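Local coordinates for cytochrome b5-domain protein (PDB 6VZ6) that binds a b-type heme through two axial histidines in a cytochrome b5-like domain and is probably an electron carrier, although its physiological role is not established, at residues A[41-44]-A[45-49]; A[55-59]-A[60-64]. All blocks are in the same frame, centred on the assembly; numbering follows the deposited sequence. Where two conformers were deposited one is given.

Interaction 1 of 2, residues A[41-44]-A[45-49]; sequences GDHQ and GMHEG. With HEM (protoporphyrin IX containing Fe), chain B.
Between Gly41 and Gly49 the backbone folds back as a tight antiparallel hairpin, strands 42-43 and 47-48 joined by a nearly straight hydrogen bond from His43 N to His47 O, 2.8 Å long and 170° at the hydrogen. In return His43 O takes Met46 N and His47 N from the same face of its carbonyl plane, each at 3.1 Å, so both residues stand opposite His43 in a classic beta bulge. Gln44 and Gly45 turn the chain, both with positive phi, a value glycine adopts most easily, and Gly49 N closes the open end on Gly41 O. This hairpin carries one axial ligand of the cytochrome b5 heme: with CG anti to the backbone N (chi1 -173°), His43 extends toward the porphyrin and its NE2 binds the iron at 2.1 Å. His43 ND1 donates to Leu37 O, which with the stacked Trp38 ring helps to hold the imidazole's rotation. Gln44 CG, its chain bent at chi2, covers one face of the His43 ring and also packs on HEM CHB at 3.5 Å. Met46 CB lies against the His47 ring; His47 NE2 is only 2.2 Å from HEM CAB, too close for simple packing, so its placement against the vinyl is doubtful.

Interaction 2 of 2, residues A[55-59]-A[60-64]; sequences ADHED and APHDD. With HEM (protoporphyrin IX containing Fe), chain B.
His57 O is gripped by Ala60 N at 3.0 Å, which closes a type I beta turn from His57 to Ala60, and is approached by a water. The amide stands well above the carbonyl plane, and the water, 2.8 Å from both His57 O and His62 O, can bridge the turn to the segment that follows. In this cytochrome b5-like domain the turn follows helix 54-57 and leads into the loop bearing the second axial ligand, His62, whose NE2 binds the heme iron at 2.1 Å. The His62 ring is reached through a chi1 of 47°, which sets CG between the backbone N and the carbonyl carbon and turns the imidazole back toward His57. Its ND1 donates to Asp63 O at 3.2 Å, a bent bond tilted from the ring plane that helps to fix the ligand's rotation. His57 crosses it at about a right angle, its NE2 at the edge of the His62 ring, 3.1 Å from His62 ND1, the planes 54° apart. Ala60 CB sits over the centre of the His57 ring in a CH-pi contact, 4.3 Å from the centroid, and its small methyl also fits against a face of His62; Tyr25 meets the His57 ring edge-to-face. An alanine in place of His57 would probably leave the axial imidazole less braced, with no NE2 at its edge, and deprive Ala60 CB of its aromatic face. Pro61 lays its compact ring against pyrrole B of the porphyrin, its CD 3.4 Å from HEM C2B.

Interactions 1 and 2 lie in series along the chain, their centres 13 Å apart, and clamp the heme from opposite faces of the porphyrin. Their axial nitrogens, His43 NE2 and His62 NE2, are 4.2 Å apart with the iron between them, completing the bis-histidine coordination expected of a cytochrome b5. Strand 47-48 of the first is followed directly in the order of regular elements by helix 54-57 of the second, so a short run of chain passes from one side of the heme to the other. Direct packing joins the two at the heme rim, where His47 ND1 comes within 4.1 Å of Asp56 CB. Outside these segments, Ser35 OG adds a hydrogen bond to the heme as another part of the pocket.

Interaction 1 of 2, residues A[41-44]-A[45-49]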
ATOM      1  N   GLY A  41       2.843   4.808   8.092  1.00 23.67           N
ATOM      2  CA  GLY A  41       2.454   4.968   6.702  1.00 24.36           C
ATOM      3  C   GLY A  41       3.479   5.702   5.859  1.00 24.29           C
ATOM      4  O   GLY A  41       3.131   6.226   4.797  1.00 21.64           O
ATOM      5  N   ASP A  42       4.730   5.758   6.306  0.55 20.68           N
ATOM      6  CA  ASP A  42       5.795   6.474   5.612  0.55 21.18           C
ATOM      7  C   ASP A  42       6.889   5.464   5.284  0.55 22.89           C
ATOM      8  O   ASP A  42       7.425   4.817   6.186  0.55 24.42           O
ATOM      9  CB  ASP A  42       6.341   7.615   6.472  0.55 29.05           C
ATOM     10  CG  ASP A  42       5.313   8.740   6.720  0.55 33.38           C
ATOM     11  OD1 ASP A  42       4.630   9.172   5.757  0.55 31.27           O
ATOM     12  OD2 ASP A  42       5.209   9.205   7.887  0.55 31.68           O
ATOM     13  N   HIS A  43       7.223   5.333   3.998  1.00 20.10           N
ATOM     14  CA  HIS A  43       8.200   4.361   3.526  1.00 17.86           C
ATOM     15  C   HIS A  43       9.446   5.103   3.055  1.00 19.36           C
ATOM     16  O   HIS A  43       9.432   5.742   1.994  1.00 14.93           O
ATOM     17  CB  HIS A  43       7.585   3.534   2.409  1.00 14.96           C
ATOM     18  CG  HIS A  43       8.428   2.388   1.947  1.00 17.41           C
ATOM     19  ND1 HIS A  43       8.914   1.420   2.797  1.00 16.65           N
ATOM     20  CD2 HIS A  43       8.791   2.004   0.699  1.00 16.52           C
ATOM     21  CE1 HIS A  43       9.570   0.507   2.100  1.00 19.07           C
ATOM     22  NE2 HIS A  43       9.532   0.852   0.822  1.00 15.73           N
ATOM     23  N   GLN A  44      10.510   5.022   3.848  1.00 18.06           N
ATOM     24  CA  GLN A  44      11.825   5.539   3.471  1.00 21.86           C
ATOM     25  C   GLN A  44      11.811   7.026   3.134  1.00 20.23           C
ATOM     26  O   GLN A  44      12.611   7.484   2.313  1.00 22.76           O
ATOM     27  CB  GLN A  44      12.385   4.766   2.265  1.00 19.79           C
ATOM     28  CG  GLN A  44      12.548   3.273   2.508  1.00 21.56           C
ATOM     29  CD  GLN A  44      13.652   2.967   3.505  1.00 30.80           C
ATOM     30  OE1 GLN A  44      14.845   3.121   3.198  1.00 32.30           O
ATOM     31  NE2 GLN A  44      13.267   2.552   4.706  1.00 35.41           N
ATOM     32  N   GLY A  45      10.893   7.781   3.722  1.00 20.82           N
ATOM     33  CA  GLY A  45      10.829   9.214   3.506  1.00 21.17           C
ATOM     34  C   GLY A  45      10.370   9.623   2.136  1.00 20.11           C
ATOM     35  O   GLY A  45      10.394  10.813   1.822  1.00 22.73           O
ATOM     36  N   MET A  46       9.962   8.670   1.299  1.00 21.49           N
ATOM     37  CA  MET A  46       9.626   8.959  -0.082  1.00 18.43           C
ATOM     38  C   MET A  46       8.248   8.512  -0.495  1.00 24.67           C
ATOM     39  O   MET A  46       7.726   9.061  -1.462  1.00 21.09           O
ATOM     40  CB  MET A  46      10.630   8.286  -1.025  1.00 29.88           C
ATOM     41  CG  MET A  46      12.023   8.951  -1.021  1.00 24.31           C
ATOM     42  SD  MET A  46      13.029   8.120  -2.190  1.00 24.56           S
ATOM     43  CE  MET A  46      12.181   8.513  -3.705  1.00 21.17           C
ATOM     44  N   HIS A  47       7.643   7.532   0.183  1.00 21.87           N
ATOM     45  CA  HIS A  47       6.352   7.006  -0.215  1.00 21.51           C
ATOM     46  C   HIS A  47       5.395   6.965   0.954  1.00 21.05           C
ATOM     47  O   HIS A  47       5.791   6.778   2.108  1.00 19.03           O
ATOM     48  CB  HIS A  47       6.515   5.605  -0.788  1.00 20.62           C
ATOM     49  CG  HIS A  47       7.673   5.485  -1.724  1.00 19.19           C
ATOM     50  ND1 HIS A  47       7.606   5.878  -3.046  1.00 19.92           N
ATOM     51  CD2 HIS A  47       8.944   5.083  -1.519  1.00 22.13           C
ATOM     52  CE1 HIS A  47       8.773   5.687  -3.629  1.00 16.65           C
ATOM     53  NE2 HIS A  47       9.599   5.198  -2.723  1.00 21.88           N
ATOM     54  N   GLU A  48       4.119   7.127   0.631  1.00 18.84           N
ATOM     55  CA  GLU A  48       3.085   7.066   1.645  1.00 30.20           C
ATOM     56  C   GLU A  48       1.983   6.099   1.234  1.00 17.96           C
ATOM     57  O   GLU A  48       1.693   5.904   0.049  1.00 17.29           O
ATOM     58  CB  GLU A  48       2.488   8.449   1.907  1.00 35.46           C
ATOM     59  CG  GLU A  48       3.449   9.610   1.717  1.00 66.99           C
ATOM     60  CD  GLU A  48       2.721  10.962   1.662  1.00 90.20           C
ATOM     61  OE1 GLU A  48       1.465  10.981   1.689  1.00 67.51           O
ATOM     62  OE2 GLU A  48       3.410  12.004   1.580  1.00 81.57           O
ATOM     63  N   GLY A  49       1.348   5.498   2.237  1.00 21.13           N
ATOM     64  CA  GLY A  49       0.238   4.614   2.006  1.00 16.42           C
ATOM     65  C   GLY A  49      -0.951   5.402   1.514  1.00 20.11           C
ATOM     66  O   GLY A  49      -0.946   6.631   1.453  1.00 16.61           O
TER
HETATM   67  CHA HEM B 101      11.213  -2.938   1.170  1.00 21.03           C
HETATM   68  CHB HEM B 101      13.149   1.206  -0.199  1.00 15.97           C
HETATM   69  CHC HEM B 101       9.342   2.173  -2.952  1.00 15.68           C
HETATM   70  CHD HEM B 101       7.132  -1.674  -1.031  1.00 13.29           C
HETATM   71  C1A HEM B 101      12.120  -1.949   0.953  1.00 21.25           C
HETATM   72  C2A HEM B 101      13.504  -1.973   1.354  1.00 22.01           C
HETATM   73  C3A HEM B 101      14.034  -0.794   0.983  1.00 23.62           C
HETATM   74  C4A HEM B 101      12.990  -0.027   0.338  1.00 18.30           C
HETATM   75  CMA HEM B 101      15.472  -0.264   1.147  1.00 20.71           C
HETATM   76  CAA HEM B 101      14.152  -3.175   2.093  1.00 22.62           C
HETATM   77  CBA HEM B 101      15.532  -3.537   1.571  1.00 58.45           C
HETATM   78  CGA HEM B 101      15.333  -4.361   0.351  1.00 48.43           C
HETATM   79  O1A HEM B 101      14.299  -5.058   0.336  1.00 53.66           O
HETATM   80  O2A HEM B 101      16.189  -4.309  -0.580  1.00 52.87           O
HETATM   81  C1B HEM B 101      12.279   1.804  -1.051  1.00 19.91           C
HETATM   82  C2B HEM B 101      12.534   3.064  -1.616  1.00 23.13           C
HETATM   83  C3B HEM B 101      11.521   3.384  -2.405  1.00 20.05           C
HETATM   84  C4B HEM B 101      10.545   2.312  -2.321  1.00 17.75           C
HETATM   85  CMB HEM B 101      13.814   3.880  -1.393  1.00 22.46           C
HETATM   86  CAB HEM B 101      11.616   4.664  -3.259  1.00 24.59           C
HETATM   87  CBB HEM B 101      11.165   4.638  -4.520  1.00 19.15           C
HETATM   88  C1C HEM B 101       8.412   1.199  -2.691  1.00 17.52           C
HETATM   89  C2C HEM B 101       7.117   1.059  -3.342  1.00 19.40           C
HETATM   90  C3C HEM B 101       6.498  -0.006  -2.795  1.00 14.86           C
HETATM   91  C4C HEM B 101       7.392  -0.572  -1.800  1.00 14.61           C
HETATM   92  CMC HEM B 101       6.609   2.027  -4.425  1.00 14.74           C
HETATM   93  CAC HEM B 101       5.098  -0.648  -3.056  1.00 20.22           C
HETATM   94  CBC HEM B 101       4.492  -0.636  -4.227  1.00 23.64           C
HETATM   95  C1D HEM B 101       8.016  -2.318  -0.206  1.00 19.73           C
HETATM   96  C2D HEM B 101       7.727  -3.437   0.678  1.00 17.98           C
HETATM   97  C3D HEM B 101       8.860  -3.807   1.267  1.00 16.48           C
HETATM   98  C4D HEM B 101       9.881  -2.904   0.800  1.00 17.07           C
HETATM   99  CMD HEM B 101       6.337  -4.102   0.839  1.00 17.49           C
HETATM  100  CAD HEM B 101       9.098  -4.943   2.298  1.00 15.33           C
HETATM  101  CBD HEM B 101       8.745  -4.406   3.683  1.00 18.22           C
HETATM  102  CGD HEM B 101       9.029  -5.402   4.789  1.00 21.43           C
HETATM  103  O1D HEM B 101       8.661  -5.142   5.953  1.00 17.20           O
HETATM  104  O2D HEM B 101       9.552  -6.496   4.493  1.00 19.97           O
HETATM  105  NA  HEM B 101      11.837  -0.769   0.326  1.00 19.34           N
HETATM  106  NB  HEM B 101      11.042   1.373  -1.469  1.00 17.82           N
HETATM  107  NC  HEM B 101       8.557   0.171  -1.776  1.00 17.14           N
HETATM  108  ND  HEM B 101       9.343  -2.007  -0.094  1.00 17.39           N
HETATM  109 FE   HEM B 101      10.232  -0.336  -0.748  1.00 15.96          FE

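Interaction 2 of 2, residues A[55-59]-A[60-64]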
ATOM      1  N   ALA A  55       3.310   3.088 -10.360  1.00 13.60           N
ATOM      2  CA  ALA A  55       4.337   3.865 -11.056  1.00 17.97           C
ATOM      3  C   ALA A  55       5.577   4.025 -10.179  1.00 19.37           C
ATOM      4  O   ALA A  55       6.707   3.890 -10.641  1.00 14.14           O
ATOM      5  CB  ALA A  55       3.777   5.236 -11.448  1.00 15.14           C
ATOM      6  N   ASP A  56       5.381   4.267  -8.891  1.00 14.59           N
ATOM      7  CA  ASP A  56       6.512   4.559  -8.023  1.00 17.08           C
ATOM      8  C   ASP A  56       7.403   3.351  -7.846  1.00 18.63           C
ATOM      9  O   ASP A  56       8.607   3.505  -7.627  1.00 20.87           O
ATOM     10  CB  ASP A  56       5.995   5.080  -6.692  1.00 22.35           C
ATOM     11  CG  ASP A  56       5.032   6.240  -6.882  1.00 30.40           C
ATOM     12  OD1 ASP A  56       5.496   7.384  -6.787  1.00 31.75           O
ATOM     13  OD2 ASP A  56       3.805   6.008  -7.178  1.00 41.41           O
ATOM     14  N   HIS A  57       6.848   2.151  -7.983  1.00 15.27           N
ATOM     15  CA  HIS A  57       7.670   0.970  -7.807  1.00 21.14           C
ATOM     16  C   HIS A  57       8.768   0.882  -8.858  1.00 25.83           C
ATOM     17  O   HIS A  57       9.788   0.195  -8.648  1.00 20.37           O
ATOM     18  CB  HIS A  57       6.811  -0.308  -7.824  1.00 19.43           C
ATOM     19  CG  HIS A  57       7.530  -1.459  -7.226  1.00 22.06           C
ATOM     20  ND1 HIS A  57       8.381  -2.254  -7.968  1.00 25.05           N
ATOM     21  CD2 HIS A  57       7.634  -1.885  -5.943  1.00 23.69           C
ATOM     22  CE1 HIS A  57       8.954  -3.140  -7.170  1.00 25.31           C
ATOM     23  NE2 HIS A  57       8.527  -2.928  -5.938  1.00 26.43           N
ATOM     24  N   GLU A  58       8.592   1.569  -9.982  1.00 19.99           N
ATOM     25  CA  GLU A  58       9.599   1.490 -11.036  1.00 26.88           C
ATOM     26  C   GLU A  58      10.929   2.007 -10.530  1.00 23.74           C
ATOM     27  O   GLU A  58      11.976   1.521 -10.946  1.00 26.15           O
ATOM     28  CB  GLU A  58       9.135   2.271 -12.278  1.00 20.08           C
ATOM     29  CG  GLU A  58       8.210   1.454 -13.161  1.00 40.51           C
ATOM     30  CD  GLU A  58       7.699   2.236 -14.353  1.00 50.69           C
ATOM     31  OE1 GLU A  58       8.314   2.146 -15.438  1.00 52.53           O
ATOM     32  OE2 GLU A  58       6.690   2.957 -14.189  1.00 52.12           O
ATOM     33  N   ASP A  59      10.908   2.954  -9.597  1.00 17.77           N
ATOM     34  CA  ASP A  59      12.155   3.522  -9.083  1.00 23.24           C
ATOM     35  C   ASP A  59      12.624   2.866  -7.802  1.00 21.88           C
ATOM     36  O   ASP A  59      13.671   3.233  -7.283  1.00 22.15           O
ATOM     37  CB  ASP A  59      11.985   5.022  -8.842  1.00 31.46           C
ATOM     38  CG  ASP A  59      11.546   5.749 -10.092  1.00 43.31           C
ATOM     39  OD1 ASP A  59      12.175   5.500 -11.137  1.00 32.64           O
ATOM     40  OD2 ASP A  59      10.561   6.529 -10.028  1.00 46.69           O
ATOM     41  N   ALA A  60      11.855   1.943  -7.247  1.00 17.87           N
ATOM     42  CA  ALA A  60      12.239   1.344  -5.978  1.00 18.67           C
ATOM     43  C   ALA A  60      13.539   0.573  -6.149  1.00 17.82           C
ATOM     44  O   ALA A  60      13.809   0.034  -7.226  1.00 16.43           O
ATOM     45  CB  ALA A  60      11.161   0.406  -5.460  1.00 21.54           C
ATOM     46  N   PRO A  61      14.356   0.505  -5.105  1.00 14.54           N
ATOM     47  CA  PRO A  61      15.579  -0.297  -5.183  1.00 22.04           C
ATOM     48  C   PRO A  61      15.339  -1.769  -4.924  1.00 25.70           C
ATOM     49  O   PRO A  61      16.203  -2.451  -4.390  1.00 31.84           O
ATOM     50  CB  PRO A  61      16.454   0.324  -4.100  1.00 19.80           C
ATOM     51  CG  PRO A  61      15.454   0.718  -3.077  1.00 20.31           C
ATOM     52  CD  PRO A  61      14.244   1.194  -3.809  1.00 17.41           C
ATOM     53  N   HIS A  62      14.174  -2.272  -5.295  1.00 21.32           N
ATOM     54  CA  HIS A  62      13.846  -3.678  -5.145  1.00 18.18           C
ATOM     55  C   HIS A  62      12.883  -4.055  -6.249  1.00 17.53           C
ATOM     56  O   HIS A  62      12.293  -3.184  -6.898  1.00 18.81           O
ATOM     57  CB  HIS A  62      13.249  -3.971  -3.766  1.00 16.16           C
ATOM     58  CG  HIS A  62      12.178  -3.015  -3.323  1.00 16.03           C
ATOM     59  ND1 HIS A  62      10.930  -2.983  -3.903  1.00 21.92           N
ATOM     60  CD2 HIS A  62      12.137  -2.107  -2.318  1.00 17.25           C
ATOM     61  CE1 HIS A  62      10.164  -2.090  -3.289  1.00 18.41           C
ATOM     62  NE2 HIS A  62      10.872  -1.544  -2.317  1.00 15.26           N
ATOM     63  N   ASP A  63      12.807  -5.355  -6.519  1.00 21.00           N
ATOM     64  CA  ASP A  63      11.744  -5.933  -7.345  1.00 32.38           C
ATOM     65  C   ASP A  63      10.468  -6.069  -6.504  1.00 17.54           C
ATOM     66  O   ASP A  63      10.494  -5.892  -5.280  1.00 15.55           O
ATOM     67  CB  ASP A  63      12.133  -7.312  -7.878  1.00 27.77           C
ATOM     68  CG  ASP A  63      13.270  -7.259  -8.891  1.00 49.97           C
ATOM     69  OD1 ASP A  63      13.457  -6.218  -9.552  1.00 43.52           O
ATOM     70  OD2 ASP A  63      13.971  -8.278  -9.031  1.00 52.26           O
ATOM     71  N   ASP A  64       9.354  -6.398  -7.162  1.00 14.81           N
ATOM     72  CA  ASP A  64       8.074  -6.469  -6.468  1.00 18.50           C
ATOM     73  C   ASP A  64       7.916  -7.769  -5.683  1.00 23.14           C
ATOM     74  O   ASP A  64       6.881  -7.961  -5.026  1.00 16.21           O
ATOM     75  CB  ASP A  64       6.899  -6.246  -7.443  1.00 20.57           C
ATOM     76  CG  ASP A  64       6.776  -7.300  -8.531  1.00 20.44           C
ATOM     77  OD1 ASP A  64       7.370  -8.369  -8.402  1.00 20.64           O
ATOM     78  OD2 ASP A  64       6.039  -7.026  -9.521  1.00 17.99           O
TER
HETATM   79  CHA HEM B 101      11.213  -2.938   1.170  1.00 21.03           C
HETATM   80  CHB HEM B 101      13.149   1.206  -0.199  1.00 15.97           C
HETATM   81  CHC HEM B 101       9.342   2.173  -2.952  1.00 15.68           C
HETATM   82  CHD HEM B 101       7.132  -1.674  -1.031  1.00 13.29           C
HETATM   83  C1A HEM B 101      12.120  -1.949   0.953  1.00 21.25           C
HETATM   84  C2A HEM B 101      13.504  -1.973   1.354  1.00 22.01           C
HETATM   85  C3A HEM B 101      14.034  -0.794   0.983  1.00 23.62           C
HETATM   86  C4A HEM B 101      12.990  -0.027   0.338  1.00 18.30           C
HETATM   87  CMA HEM B 101      15.472  -0.264   1.147  1.00 20.71           C
HETATM   88  CAA HEM B 101      14.152  -3.175   2.093  1.00 22.62           C
HETATM   89  CBA HEM B 101      15.532  -3.537   1.571  1.00 58.45           C
HETATM   90  CGA HEM B 101      15.333  -4.361   0.351  1.00 48.43           C
HETATM   91  O1A HEM B 101      14.299  -5.058   0.336  1.00 53.66           O
HETATM   92  O2A HEM B 101      16.189  -4.309  -0.580  1.00 52.87           O
HETATM   93  C1B HEM B 101      12.279   1.804  -1.051  1.00 19.91           C
HETATM   94  C2B HEM B 101      12.534   3.064  -1.616  1.00 23.13           C
HETATM   95  C3B HEM B 101      11.521   3.384  -2.405  1.00 20.05           C
HETATM   96  C4B HEM B 101      10.545   2.312  -2.321  1.00 17.75           C
HETATM   97  CMB HEM B 101      13.814   3.880  -1.393  1.00 22.46           C
HETATM   98  CAB HEM B 101      11.616   4.664  -3.259  1.00 24.59           C
HETATM   99  CBB HEM B 101      11.165   4.638  -4.520  1.00 19.15           C
HETATM  100  C1C HEM B 101       8.412   1.199  -2.691  1.00 17.52           C
HETATM  101  C2C HEM B 101       7.117   1.059  -3.342  1.00 19.40           C
HETATM  102  C3C HEM B 101       6.498  -0.006  -2.795  1.00 14.86           C
HETATM  103  C4C HEM B 101       7.392  -0.572  -1.800  1.00 14.61           C
HETATM  104  CMC HEM B 101       6.609   2.027  -4.425  1.00 14.74           C
HETATM  105  CAC HEM B 101       5.098  -0.648  -3.056  1.00 20.22           C
HETATM  106  CBC HEM B 101       4.492  -0.636  -4.227  1.00 23.64           C
HETATM  107  C1D HEM B 101       8.016  -2.318  -0.206  1.00 19.73           C
HETATM  108  C2D HEM B 101       7.727  -3.437   0.678  1.00 17.98           C
HETATM  109  C3D HEM B 101       8.860  -3.807   1.267  1.00 16.48           C
HETATM  110  C4D HEM B 101       9.881  -2.904   0.800  1.00 17.07           C
HETATM  111  CMD HEM B 101       6.337  -4.102   0.839  1.00 17.49           C
HETATM  112  CAD HEM B 101       9.098  -4.943   2.298  1.00 15.33           C
HETATM  113  CBD HEM B 101       8.745  -4.406   3.683  1.00 18.22           C
HETATM  114  CGD HEM B 101       9.029  -5.402   4.789  1.00 21.43           C
HETATM  115  O1D HEM B 101       8.661  -5.142   5.953  1.00 17.20           O
HETATM  116  O2D HEM B 101       9.552  -6.496   4.493  1.00 19.97           O
HETATM  117  NA  HEM B 101      11.837  -0.769   0.326  1.00 19.34           N
HETATM  118  NB  HEM B 101      11.042   1.373  -1.469  1.00 17.82           N
HETATM  119  NC  HEM B 101       8.557   0.171  -1.776  1.00 17.14           N
HETATM  120  ND  HEM B 101       9.343  -2.007  -0.094  1.00 17.39           N
HETATM  121 FE   HEM B 101      10.232  -0.336  -0.748  1.00 15.96          FE
HETATM  122  O   HOH W   1      11.993  -1.520  -9.133  1.00 28.88           O